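Local atomic coordinates of NigD-like protein (Bacteroides vulgatus ATCC 8482, PDB entry 3K6O), a protein that is of unknown function but belongs to the NigD-like family, joining an N-terminal OB domain to a C-terminal beta sandwich. Residues P26-D29 / A30-V34; W112-D115 / D116-N119; G214-P217 / L218-A221. All blocks are in the same frame, centred on the assembly; numbering follows the deposited sequence.

In the fold
The three contacts come in series along the chain. Contact 1 (26-34) belongs to the N-terminal OB domain, between strands 16-23 and 32-34, its centre about 22 Å from the centre of the chain. Contact 2 (112-119) is the turn of the hairpin 107-113/117-125 in the C-terminal beta sandwich, its centre about 6 Å from that of the chain; about 23 Å separate the centres of contacts 1 and 2. Contact 3 (214-221) starts helix 217-221 near the C-terminus. Its centre is about 18 Å from that of contact 2, yet the two touch where Trp112 meets Phe215. The C-terminal segment packs on the sandwich hairpin and OB-domain strands 16-23 and 58-66, bridging both domains.

Contact 1. Residues P26-D29 / A30-V34; sequences PQYD and APYLV
Tyr28 and Tyr32 reach each other through two different first torsions. In Tyr28, CG stands anti to the carbonyl carbon (chi1 -51°), whereas Tyr32 holds CG between its backbone N and carbonyl carbon (chi1 62°). The pair closes the connection between strands 16-23 and 32-34 of the NigD-like OB domain, a local contact in which one aromatic side chain comes from the loop and the other from the first residue of strand 32-34. The rings are almost perpendicular, with planes at 89° and centroids 5.9 Å apart. Even so, they meet obliquely, and the closest contact is one ring carbon against one ring carbon. No hydrogen bond links 26-29 to 30-34, so van der Waals packing carries the contact. On one face of the Tyr28 ring, CG of its neighbour Gln27 lies over the centre, 3.7 Å above the plane.

Phe73 meets both tyrosines edge-to-face and gathers them into an aromatic cluster, while backbone hydrogen bonds between Tyr32 and Glu23 and between Val34 and Thr21 fix the strand that carries Tyr32. The Tyr32 hydroxyl has a weak hydrogen bond to Gln25 just upstream. Between the two aromatic residues the chain bends at Asp29 and is already extended at Ala30; the Asp29 CB points away, but the carboxylate turns back so that OD1 comes within 3.5 Å of Ala30 N. Pro31 then leads the chain into the strand, packing on Val22. The tyrosine rings make their nearest approach where Tyr28 CD2 lies 4.0 Å from Tyr32 CE2.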
loop_
_atom_site.group_PDB
_atom_site.type_symbol
_atom_site.label_atom_id
_atom_site.label_comp_id
_atom_site.label_asym_id
_atom_site.label_seq_id
_atom_site.Cartn_x
_atom_site.Cartn_y
_atom_site.Cartn_z
ATOM N N PRO A 26 20.616 -9.605 -11.154
ATOM C CA PRO A 26 21.724 -9.417 -12.111
ATOM C C PRO A 26 21.646 -10.310 -13.325
ATOM O O PRO A 26 22.046 -9.896 -14.401
ATOM C CB PRO A 26 22.984 -9.766 -11.290
ATOM C CG PRO A 26 22.608 -9.558 -9.905
ATOM C CD PRO A 26 21.113 -9.768 -9.774
ATOM N N GLN A 27 21.145 -11.526 -13.156
ATOM C CA GLN A 27 21.172 -12.500 -14.258
ATOM C C GLN A 27 20.097 -12.217 -15.337
ATOM O O GLN A 27 20.158 -12.782 -16.416
ATOM C CB GLN A 27 21.018 -13.919 -13.721
ATOM C CG GLN A 27 19.635 -14.199 -13.156
ATOM C CD GLN A 27 19.591 -14.173 -11.681
ATOM O OE1 GLN A 27 20.253 -13.350 -11.009
ATOM N NE2 GLN A 27 18.791 -15.071 -11.133
ATOM N N TYR A 28 19.119 -11.367 -15.022
ATOM C CA TYR A 28 18.070 -10.981 -15.986
ATOM C C TYR A 28 18.397 -9.615 -16.606
ATOM O O TYR A 28 19.155 -8.840 -16.024
ATOM C CB TYR A 28 16.681 -10.956 -15.319
ATOM C CG TYR A 28 16.349 -12.238 -14.564
ATOM C CD1 TYR A 28 16.420 -13.475 -15.189
ATOM C CD2 TYR A 28 16.041 -12.218 -13.225
ATOM C CE1 TYR A 28 16.156 -14.641 -14.500
ATOM C CE2 TYR A 28 15.769 -13.402 -12.525
ATOM C CZ TYR A 28 15.840 -14.588 -13.181
ATOM O OH TYR A 28 15.578 -15.737 -12.512
ATOM N N ASP A 29 17.812 -9.305 -17.762
ATOM C CA ASP A 29 18.125 -8.037 -18.434
ATOM C C ASP A 29 16.953 -7.018 -18.452
ATOM O O ASP A 29 16.969 -6.075 -19.215
ATOM C CB ASP A 29 18.681 -8.304 -19.841
ATOM C CG ASP A 29 17.631 -8.814 -20.834
ATOM O OD1 ASP A 29 16.512 -9.179 -20.452
ATOM O OD2 ASP A 29 17.967 -8.881 -22.022
ATOM N N ALA A 30 15.961 -7.232 -17.586
ATOM C CA ALA A 30 14.805 -6.367 -17.479
ATOM C C ALA A 30 14.231 -6.468 -16.037
ATOM O O ALA A 30 14.382 -7.480 -15.369
ATOM C CB ALA A 30 13.737 -6.746 -18.540
ATOM N N PRO A 31 13.599 -5.393 -15.553
ATOM C CA PRO A 31 12.860 -5.496 -14.317
ATOM C C PRO A 31 11.630 -6.399 -14.498
ATOM O O PRO A 31 11.088 -6.532 -15.612
ATOM C CB PRO A 31 12.463 -4.039 -14.007
ATOM C CG PRO A 31 12.466 -3.370 -15.272
ATOM C CD PRO A 31 13.402 -4.093 -16.204
ATOM N N TYR A 32 11.236 -7.033 -13.406
ATOM C CA TYR A 32 10.098 -7.923 -13.384
ATOM C C TYR A 32 9.226 -7.516 -12.241
ATOM O O TYR A 32 9.608 -6.663 -11.456
ATOM C CB TYR A 32 10.514 -9.408 -13.324
ATOM C CG TYR A 32 11.303 -9.846 -12.099
ATOM C CD1 TYR A 32 10.664 -10.283 -10.954
ATOM C CD2 TYR A 32 12.690 -9.840 -12.104
ATOM C CE1 TYR A 32 11.403 -10.700 -9.829
ATOM C CE2 TYR A 32 13.412 -10.256 -11.013
ATOM C CZ TYR A 32 12.764 -10.683 -9.877
ATOM O OH TYR A 32 13.501 -11.053 -8.784
ATOM N N LEU A 33 8.034 -8.088 -12.185
ATOM C CA LEU A 33 7.047 -7.700 -11.203
ATOM C C LEU A 33 6.799 -8.868 -10.247
ATOM O O LEU A 33 6.834 -10.032 -10.669
ATOM C CB LEU A 33 5.770 -7.305 -11.885
ATOM C CG LEU A 33 5.928 -6.167 -12.873
ATOM C CD1 LEU A 33 4.584 -5.919 -13.517
ATOM C CD2 LEU A 33 6.488 -4.917 -12.184
ATOM N N VAL A 34 6.588 -8.558 -8.970
ATOM C CA VAL A 34 6.246 -9.575 -7.980
ATOM C C VAL A 34 4.891 -9.211 -7.419
ATOM O O VAL A 34 4.728 -8.131 -6.878
ATOM C CB VAL A 34 7.311 -9.639 -6.868
ATOM C CG1 VAL A 34 6.964 -10.704 -5.777
ATOM C CG2 VAL A 34 8.719 -9.883 -7.505
#

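Contact 2. Residues W112-D115 / D116-N119; sequences WPSD and DYLN
Trp112 and Asn119 form an antiparallel hydrogen-bonded pair in the beta hairpin 107-113/117-125 of the C-terminal beta sandwich. Trp112 N gives to Asn119 O at 2.9 Å, in the carbonyl plane, and Asn119 N returns a bond to Trp112 O. Pro113, without an N-H, faces Leu118 in the non-hydrogen-bonded pair, and at the turn end Ser114 N resumes the pairing by donating to Tyr117 O at 2.8 Å, with a nearly straight N-H...O angle of 171°.

Ser114 OG fastens the turn: it accepts from Tyr117 N at 3.2 Å, and it lies in plane at the Tyr117 ring edge. A water bonded to this hydroxyl accepts from Asp116 N as well. Both ends of the Asn119 amide have partners: ND2 gives weak bonds to Trp112 O and Ser114 OG, while OD1 accepts from Ser171 and Arg58. Trp112 CG lies between its backbone N and carbonyl carbon (chi1 78°), which swings the indole over Asn119. The aliphatic part of Asn119 lies across the indole, with CB in a CH-pi contact 3.4 Å from the centroid of the Trp112 six-membered ring, 4° off the normal.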
loop_
_atom_site.group_PDB
_atom_site.type_symbol
_atom_site.label_atom_id
_atom_site.label_comp_id
_atom_site.label_asym_id
_atom_site.label_seq_id
_atom_site.Cartn_x
_atom_site.Cartn_y
_atom_site.Cartn_z
ATOM N N TRP A 112 -5.875 -2.729 3.399
ATOM C CA TRP A 112 -5.574 -4.131 3.628
ATOM C C TRP A 112 -4.076 -4.339 3.744
ATOM O O TRP A 112 -3.299 -3.658 3.080
ATOM C CB TRP A 112 -6.156 -5.007 2.511
ATOM C CG TRP A 112 -5.369 -5.014 1.229
ATOM C CD1 TRP A 112 -4.553 -5.985 0.799
ATOM C CD2 TRP A 112 -5.357 -3.997 0.219
ATOM N NE1 TRP A 112 -4.045 -5.668 -0.439
ATOM C CE2 TRP A 112 -4.512 -4.437 -0.804
ATOM C CE3 TRP A 112 -5.993 -2.762 0.079
ATOM C CZ2 TRP A 112 -4.252 -3.676 -1.951
ATOM C CZ3 TRP A 112 -5.747 -2.005 -1.086
ATOM C CH2 TRP A 112 -4.893 -2.472 -2.081
ATOM N N PRO A 113 -3.665 -5.281 4.592
ATOM C CA PRO A 113 -2.265 -5.676 4.629
ATOM C C PRO A 113 -1.968 -6.753 3.611
ATOM O O PRO A 113 -2.834 -7.555 3.289
ATOM C CB PRO A 113 -2.107 -6.257 6.041
ATOM C CG PRO A 113 -3.441 -6.865 6.343
ATOM C CD PRO A 113 -4.477 -6.002 5.594
ATOM N N SER A 114 -0.740 -6.757 3.139
ATOM C CA SER A 114 -0.152 -7.836 2.402
ATOM C C SER A 114 1.086 -8.276 3.203
ATOM O O SER A 114 1.360 -7.729 4.272
ATOM C CB SER A 114 0.289 -7.325 1.031
ATOM O OG SER A 114 1.240 -6.286 1.202
ATOM N N ASP A 115 1.869 -9.200 2.654
ATOM C CA ASP A 115 3.034 -9.721 3.369
ATOM C C ASP A 115 3.974 -8.609 3.771
ATOM O O ASP A 115 4.584 -8.708 4.823
ATOM C CB ASP A 115 3.813 -10.778 2.546
ATOM C CG ASP A 115 4.755 -11.678 3.424
ATOM O OD1 ASP A 115 4.302 -12.220 4.466
ATOM O OD2 ASP A 115 5.961 -11.841 3.057
ATOM N N ASP A 116 4.128 -7.582 2.930
ATOM C CA ASP A 116 5.149 -6.569 3.174
ATOM C C ASP A 116 4.593 -5.196 3.470
ATOM O O ASP A 116 5.347 -4.369 3.971
ATOM C CB ASP A 116 6.134 -6.393 2.004
ATOM C CG ASP A 116 6.931 -7.641 1.687
ATOM O OD1 ASP A 116 7.323 -8.415 2.596
ATOM O OD2 ASP A 116 7.192 -7.822 0.491
ATOM N N TYR A 117 3.319 -4.952 3.170
ATOM C CA TYR A 117 2.774 -3.580 3.244
ATOM C C TYR A 117 1.410 -3.461 3.841
ATOM O O TYR A 117 0.621 -4.368 3.748
ATOM C CB TYR A 117 2.677 -2.938 1.858
ATOM C CG TYR A 117 3.909 -3.031 0.989
ATOM C CD1 TYR A 117 4.911 -2.064 1.049
ATOM C CD2 TYR A 117 4.062 -4.085 0.100
ATOM C CE1 TYR A 117 6.054 -2.127 0.247
ATOM C CE2 TYR A 117 5.209 -4.165 -0.733
ATOM C CZ TYR A 117 6.193 -3.182 -0.656
ATOM O OH TYR A 117 7.297 -3.236 -1.484
ATOM N N LEU A 118 1.142 -2.317 4.452
ATOM C CA LEU A 118 -0.227 -1.874 4.649
ATOM C C LEU A 118 -0.593 -0.967 3.458
ATOM O O LEU A 118 0.010 0.082 3.230
ATOM C CB LEU A 118 -0.388 -1.133 5.962
ATOM C CG LEU A 118 -1.844 -0.797 6.277
ATOM C CD1 LEU A 118 -2.643 -2.061 6.662
ATOM C CD2 LEU A 118 -1.954 0.235 7.359
ATOM N N ASN A 119 -1.605 -1.402 2.718
ATOM C CA ASN A 119 -2.067 -0.764 1.493
ATOM C C ASN A 119 -3.316 0.023 1.784
ATOM O O ASN A 119 -4.300 -0.509 2.297
ATOM C CB ASN A 119 -2.343 -1.826 0.442
ATOM C CG ASN A 119 -1.109 -2.670 0.174
ATOM O OD1 ASN A 119 -0.079 -2.160 -0.307
ATOM N ND2 ASN A 119 -1.173 -3.967 0.542
HETATM O O HOH W 1 3.425 -7.506 -0.185
#

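Contact 3. Residues G214-P217 / L218-A221; sequences GFNP and LDLA
Asp219 reaches back to Asn216 and grips its backbone: Asn216 N donates to OD2 at 2.8 Å, with an N-H...O angle of 164°. The donor meets this oxygen on its anti side, 28° out of the carboxylate plane. With CG anti to its own carbonyl carbon (chi1 -68°), Asp219 carries the carboxylate back beside the start of the helix. OD2 also lies in plane at the edge of the Phe215 ring, 3.6 Å from CD1, and the ring and carboxylate planes are nearly perpendicular.

Helical bonding begins immediately. Asn216 O receives weak bonds from Asp219 N and Leu220 N, whereas Ala221 N makes a firm, nearly straight bond of 2.7 Å to Pro217 O. Pro217, the first residue after the N-cap, has no N-H, and at this position a helix has no use for one.

Farther out, Arg121 forms a salt bridge with Asp219 OD1, so the two carboxylate oxygens have different tasks and the positive charge probably favours the ionised acid. Phe215 is set by Phe60, met edge-to-face, and by the Trp112 ring, with Ile17 beside it. Leu220 packs on Phe60, Asn62, Asp81 and Thr83, anchoring the short helix to strands 58-66 and 75-93. The bond from the Asp219 carboxylate to the N-cap Asn216 N is the N3-to-N-cap half of a capping box, characteristic of a helix N-terminus.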
loop_
_atom_site.group_PDB
_atom_site.type_symbol
_atom_site.label_atom_id
_atom_site.label_comp_id
_atom_site.label_asym_id
_atom_site.label_seq_id
_atom_site.Cartn_x
_atom_site.Cartn_y
_atom_site.Cartn_z
ATOM N N GLY A 214 -11.122 -6.491 -4.595
ATOM C CA GLY A 214 -11.118 -6.531 -6.071
ATOM C C GLY A 214 -11.112 -5.119 -6.649
ATOM O O GLY A 214 -11.752 -4.218 -6.110
ATOM N N PHE A 215 -10.354 -4.898 -7.717
ATOM C CA PHE A 215 -10.317 -3.571 -8.362
ATOM C C PHE A 215 -10.660 -3.681 -9.826
ATOM O O PHE A 215 -10.587 -4.766 -10.398
ATOM C CB PHE A 215 -8.927 -2.936 -8.228
ATOM C CG PHE A 215 -8.517 -2.671 -6.813
ATOM C CD1 PHE A 215 -9.113 -1.648 -6.085
ATOM C CD2 PHE A 215 -7.510 -3.421 -6.214
ATOM C CE1 PHE A 215 -8.732 -1.400 -4.775
ATOM C CE2 PHE A 215 -7.135 -3.181 -4.912
ATOM C CZ PHE A 215 -7.745 -2.167 -4.193
ATOM N N ASN A 216 -11.008 -2.556 -10.443
ATOM C CA ASN A 216 -11.177 -2.534 -11.900
ATOM C C ASN A 216 -10.462 -1.346 -12.567
ATOM O O ASN A 216 -9.851 -0.533 -11.878
ATOM C CB ASN A 216 -12.662 -2.636 -12.266
ATOM C CG ASN A 216 -13.505 -1.624 -11.569
ATOM O OD1 ASN A 216 -13.144 -0.444 -11.466
ATOM N ND2 ASN A 216 -14.666 -2.066 -11.099
ATOM N N PRO A 217 -10.484 -1.274 -13.910
ATOM C CA PRO A 217 -9.741 -0.210 -14.592
ATOM C C PRO A 217 -10.048 1.224 -14.149
ATOM O O PRO A 217 -9.150 2.064 -14.120
ATOM C CB PRO A 217 -10.122 -0.425 -16.060
ATOM C CG PRO A 217 -10.282 -1.923 -16.143
ATOM C CD PRO A 217 -11.011 -2.262 -14.870
ATOM N N LEU A 218 -11.296 1.509 -13.803
ATOM C CA LEU A 218 -11.642 2.848 -13.347
ATOM C C LEU A 218 -10.855 3.187 -12.103
ATOM O O LEU A 218 -10.411 4.331 -11.942
ATOM C CB LEU A 218 -13.155 2.991 -13.089
ATOM C CG LEU A 218 -13.661 4.417 -12.771
ATOM C CD1 LEU A 218 -13.284 5.442 -13.870
ATOM C CD2 LEU A 218 -15.172 4.403 -12.554
ATOM N N ASP A 219 -10.643 2.178 -11.245
ATOM C CA ASP A 219 -9.913 2.390 -9.984
ATOM C C ASP A 219 -8.512 2.883 -10.299
ATOM O O ASP A 219 -8.014 3.815 -9.662
ATOM C CB ASP A 219 -9.830 1.105 -9.137
ATOM C CG ASP A 219 -11.181 0.673 -8.587
ATOM O OD1 ASP A 219 -11.959 1.542 -8.142
ATOM O OD2 ASP A 219 -11.450 -0.545 -8.589
ATOM N N LEU A 220 -7.888 2.265 -11.296
ATOM C CA LEU A 220 -6.569 2.692 -11.742
ATOM C C LEU A 220 -6.631 4.047 -12.475
ATOM O O LEU A 220 -5.831 4.937 -12.179
ATOM C CB LEU A 220 -5.947 1.621 -12.628
ATOM C CG LEU A 220 -4.672 2.009 -13.391
ATOM C CD1 LEU A 220 -3.580 2.444 -12.434
ATOM C CD2 LEU A 220 -4.191 0.850 -14.234
ATOM N N ALA A 221 -7.573 4.201 -13.412
ATOM C CA ALA A 221 -7.733 5.478 -14.139
ATOM C C ALA A 221 -7.894 6.671 -13.191
ATOM O O ALA A 221 -7.196 7.685 -13.330
ATOM C CB ALA A 221 -8.922 5.418 -15.141
#